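Local coordinates for capsule biosynthesis protein CapD proenzyme (Bacillus anthracis, PDB 3G9K) that cleaves the poly-gamma-D-glutamate capsule and, as a transpeptidase of the gamma-glutamyltransferase family, joins it through an amide bond to meso-diaminopimelic acid in peptidoglycan, at residues M143-A148 with S158-N163; Y258-V261 with A265-M268. All coordinates share one frame; numbering follows the deposited sequence.

Contact 1. Residues M143-A148 with S158-N163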
# COMPACT_ATOMS: atom_id res chain seq x y z
N MSE A 143 -19.99 1.82 -1.14
CA MSE A 143 -20.04 0.80 -0.09
C MSE A 143 -19.14 1.13 1.11
O MSE A 143 -19.51 0.87 2.26
CB MSE A 143 -19.70 -0.57 -0.67
CG MSE A 143 -19.57 -1.65 0.38
SE MSE A 143 -17.74 -1.86 0.94
CE MSE A 143 -17.34 -3.33 -0.27
N ARG A 144 -17.93 1.62 0.87
CA ARG A 144 -17.09 2.12 1.93
C ARG A 144 -17.76 3.19 2.79
O ARG A 144 -17.65 3.14 4.02
CB ARG A 144 -15.80 2.68 1.33
CG ARG A 144 -14.79 1.59 1.03
CD ARG A 144 -14.05 1.23 2.27
NE ARG A 144 -13.65 -0.16 2.27
CZ ARG A 144 -14.40 -1.18 2.70
NH1 ARG A 144 -15.61 -0.98 3.19
NH2 ARG A 144 -13.93 -2.41 2.63
N LEU A 145 -18.41 4.14 2.14
CA LEU A 145 -19.12 5.19 2.85
C LEU A 145 -20.28 4.60 3.66
O LEU A 145 -20.49 4.95 4.83
CB LEU A 145 -19.65 6.23 1.87
CG LEU A 145 -18.61 7.24 1.35
CD1 LEU A 145 -19.13 8.00 0.18
CD2 LEU A 145 -18.24 8.19 2.49
N ASP A 146 -21.02 3.68 3.02
CA ASP A 146 -22.12 2.99 3.67
C ASP A 146 -21.68 2.33 4.96
O ASP A 146 -22.23 2.61 6.01
CB ASP A 146 -22.75 1.95 2.72
CG ASP A 146 -23.88 1.20 3.37
OD1 ASP A 146 -25.01 1.67 3.27
OD2 ASP A 146 -23.60 0.19 4.05
N LEU A 147 -20.64 1.50 4.89
CA LEU A 147 -20.13 0.80 6.04
C LEU A 147 -19.51 1.70 7.10
O LEU A 147 -19.50 1.33 8.29
CB LEU A 147 -19.09 -0.24 5.65
CG LEU A 147 -19.62 -1.38 4.77
CD1 LEU A 147 -18.50 -2.36 4.41
CD2 LEU A 147 -20.82 -2.06 5.44
N ALA A 148 -18.97 2.85 6.68
CA ALA A 148 -18.34 3.78 7.61
C ALA A 148 -19.33 4.73 8.28
O ALA A 148 -19.00 5.38 9.27
CB ALA A 148 -17.21 4.60 6.90
N SER A 158 -21.48 16.38 4.30
CA SER A 158 -22.66 16.36 3.44
C SER A 158 -22.34 15.99 2.00
O SER A 158 -23.13 15.31 1.37
CB SER A 158 -23.38 17.71 3.49
OG SER A 158 -22.46 18.72 3.19
N ILE A 159 -21.18 16.39 1.46
CA ILE A 159 -20.85 16.00 0.05
C ILE A 159 -20.73 14.49 -0.23
O ILE A 159 -20.93 14.06 -1.38
CB ILE A 159 -19.59 16.68 -0.52
CG1 ILE A 159 -18.30 16.14 0.13
CG2 ILE A 159 -19.64 18.15 -0.36
CD1 ILE A 159 -17.07 16.83 -0.42
N PHE A 160 -20.37 13.73 0.80
CA PHE A 160 -20.24 12.27 0.71
C PHE A 160 -21.53 11.54 1.02
O PHE A 160 -21.65 10.35 0.70
CB PHE A 160 -19.18 11.79 1.69
CG PHE A 160 -17.86 12.44 1.50
CD1 PHE A 160 -17.07 12.13 0.40
CD2 PHE A 160 -17.39 13.37 2.42
CE1 PHE A 160 -15.83 12.74 0.23
CE2 PHE A 160 -16.16 13.98 2.25
CZ PHE A 160 -15.36 13.63 1.17
N TYR A 161 -22.46 12.22 1.69
CA TYR A 161 -23.76 11.65 2.08
C TYR A 161 -24.88 12.59 1.68
O TYR A 161 -25.58 13.08 2.54
CB TYR A 161 -23.82 11.39 3.57
CG TYR A 161 -22.83 10.37 4.08
CD1 TYR A 161 -21.57 10.78 4.53
CD2 TYR A 161 -23.13 9.02 4.10
CE1 TYR A 161 -20.66 9.87 5.01
CE2 TYR A 161 -22.21 8.07 4.59
CZ TYR A 161 -20.97 8.51 5.03
OH TYR A 161 -20.02 7.61 5.52
N PRO A 162 -25.08 12.80 0.38
CA PRO A 162 -26.15 13.65 -0.15
C PRO A 162 -27.54 13.14 0.26
O PRO A 162 -27.86 11.96 0.09
CB PRO A 162 -25.97 13.51 -1.66
CG PRO A 162 -24.59 13.12 -1.83
CD PRO A 162 -24.31 12.20 -0.71
N ASN A 163 -28.35 14.04 0.81
CA ASN A 163 -29.66 13.69 1.36
C ASN A 163 -29.57 12.58 2.42
O ASN A 163 -30.51 11.81 2.58
CB ASN A 163 -30.63 13.31 0.24
CG ASN A 163 -31.04 14.50 -0.61
OD1 ASN A 163 -31.63 15.47 -0.10
ND2 ASN A 163 -30.76 14.44 -1.90

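Contact 2. Residues Y258-V261 with A265-M268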
# COMPACT_ATOMS: atom_id res chain seq x y z
N TYR A 258 5.50 -25.44 -1.51
CA TYR A 258 4.87 -25.51 -2.82
C TYR A 258 4.57 -26.96 -3.25
O TYR A 258 3.61 -27.21 -3.96
CB TYR A 258 5.72 -24.85 -3.89
CG TYR A 258 5.02 -24.81 -5.22
CD1 TYR A 258 3.96 -23.93 -5.44
CD2 TYR A 258 5.36 -25.69 -6.24
CE1 TYR A 258 3.28 -23.90 -6.66
CE2 TYR A 258 4.69 -25.68 -7.47
CZ TYR A 258 3.65 -24.78 -7.68
OH TYR A 258 3.00 -24.75 -8.89
N LYS A 259 5.42 -27.90 -2.81
CA LYS A 259 5.18 -29.33 -3.07
C LYS A 259 3.81 -29.81 -2.52
O LYS A 259 3.26 -30.78 -3.02
CB LYS A 259 6.32 -30.18 -2.50
CG LYS A 259 7.66 -30.02 -3.26
CD LYS A 259 8.77 -30.92 -2.70
CE LYS A 259 9.97 -31.02 -3.66
NZ LYS A 259 11.17 -31.74 -3.09
N ASP A 260 3.27 -29.11 -1.52
CA ASP A 260 1.92 -29.39 -0.99
C ASP A 260 0.80 -28.48 -1.52
O ASP A 260 -0.30 -28.49 -0.97
CB ASP A 260 1.93 -29.26 0.54
CG ASP A 260 3.05 -30.05 1.18
OD1 ASP A 260 3.06 -31.29 1.04
OD2 ASP A 260 3.92 -29.43 1.83
N VAL A 261 1.06 -27.71 -2.58
CA VAL A 261 0.10 -26.67 -3.00
C VAL A 261 -1.28 -27.23 -3.43
O VAL A 261 -2.31 -26.57 -3.28
CB VAL A 261 0.68 -25.75 -4.12
CG1 VAL A 261 0.87 -26.51 -5.43
CG2 VAL A 261 -0.22 -24.54 -4.33
N ALA A 265 -5.25 -28.52 3.15
CA ALA A 265 -5.03 -28.54 4.59
C ALA A 265 -3.54 -28.53 4.94
O ALA A 265 -3.13 -27.90 5.92
CB ALA A 265 -5.73 -29.75 5.23
N THR A 266 -2.72 -29.20 4.13
CA THR A 266 -1.28 -29.24 4.38
C THR A 266 -0.64 -27.88 4.06
O THR A 266 0.20 -27.37 4.81
CB THR A 266 -0.56 -30.32 3.53
OG1 THR A 266 -1.24 -31.57 3.68
CG2 THR A 266 0.90 -30.48 3.95
N TYR A 267 -1.03 -27.33 2.92
CA TYR A 267 -0.51 -26.04 2.48
C TYR A 267 -0.84 -24.99 3.53
O TYR A 267 0.05 -24.26 3.96
CB TYR A 267 -1.09 -25.64 1.11
CG TYR A 267 -0.33 -24.49 0.44
CD1 TYR A 267 0.98 -24.67 -0.02
CD2 TYR A 267 -0.92 -23.23 0.24
CE1 TYR A 267 1.69 -23.63 -0.64
CE2 TYR A 267 -0.22 -22.17 -0.39
CZ TYR A 267 1.09 -22.38 -0.81
OH TYR A 267 1.82 -21.38 -1.45
N MSE A 268 -2.10 -24.96 3.94
CA MSE A 268 -2.56 -23.96 4.91
C MSE A 268 -1.86 -24.11 6.25
O MSE A 268 -1.38 -23.13 6.82
CB MSE A 268 -4.08 -24.02 5.10
CG MSE A 268 -4.86 -23.51 3.92
SE MSE A 268 -6.79 -23.65 4.14
CE MSE A 268 -7.03 -22.47 5.64

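Contact 1. Residues M143-A148 with S158-N163
Tyr161 reaches across to helix 139-152 and donates a hydrogen bond to the backbone carbonyl of Leu145, with OH 2.8 Å from O. The carbonyl oxygen meets the phenol at its ring edge, near the ring plane. At the acceptor the approach is bent: the C=O...donor angle is 118°, and the donor lies 31° off the carbonyl plane. The same oxygen also receives a weak bond from Ala148 N within the helix, so the phenol shares a carbonyl that already takes part in the helical bonding.

Leu145 contributes its side chain as well as its backbone. With CG beside the backbone N (chi1 -78°), both methyls are carried to the loop, where they divide the work. CD2 comes obliquely to the phenol end of Tyr161, 3.7 Å from CZ, and also packs on Phe160 CB at 3.8 Å. CD1 instead rests 3.5 Å from the backbone O of Phe160. The leucine thus crosses the Phe160 side chain nearly at right angles and meets it at the CB, while the phenylalanine ring leads away. That ring carries Ile159 CG1 over the centre of one face, 3.6 Å above its plane, and it meets Phe34 of the second CapD chain.

The arrangement joins a helix to the loop that follows it, within the larger chain of this two-chain enzyme. Tyr153, just past the end of helix 139-152, meets the Tyr161 ring, and Phe24 of the second CapD chain packs on Leu145 and Ala148. Every residue that touches across the contact is buried. The chemistry implies that the phenol's polar end finds its partner in a main-chain oxygen, while the leucine's methyl packs beside it, bond and packing together setting the phenol's direction.

Contact 2. Residues Y258-V261 with A265-M268
Tyr267 and Val261 meet through a methyl group and a ring: CG2 of the valine sits over one face of the phenol, 4.2 Å above its plane and offset toward the rim. The ring also lies against the main chain, with CD1 3.7 Å from Val261 CA and the CA of Tyr258 at its edge. Its CB packs on the carbonyl O of Asp260 at 3.6 Å. Beside this, Thr266 turns its methyl CG2 onto the carboxylate carbon CG of Asp260, 3.5 Å away, the two side chains crossing at about a right angle.

These contacts close the connection between two successive helices, 242-254 and 264-284, in which a short 3-10 turn folds back on the first turn of the second helix. A backbone bond from Val261 N to Tyr258 O, 2.9 Å long, holds the turn. With chi1 at 68°, Val261 is set between two aromatic rings, its other methyl, CG1, lying over the Tyr258 ring. Further out, Asp260 OD2 forms a salt bridge with Lys270 NZ, one turn on from Thr266 in helix 264-284. Partners in the second CapD chain hold both tyrosines: Asp91 hydrogen-bonds to the Tyr267 hydroxyl, and His95 stacks on the Tyr258 ring.

How the contacts relate
Contacts 1 and 2 are two cases of one local solution, a helix packed against a loop close to it in sequence, with the helix first in contact 1 and the loop first in contact 2. They follow one another along the chain and do not touch: their centres lie 42 Å apart and their nearest atoms about 21 Å. The centre of contact 1, which is buried, lies about 23 Å from the centre of the chain, and that of contact 2, at the surface, about 32 Å, yet both meet the second CapD chain. In this family the nucleophile is the threonine that begins the smaller chain, so neither contact supplies it.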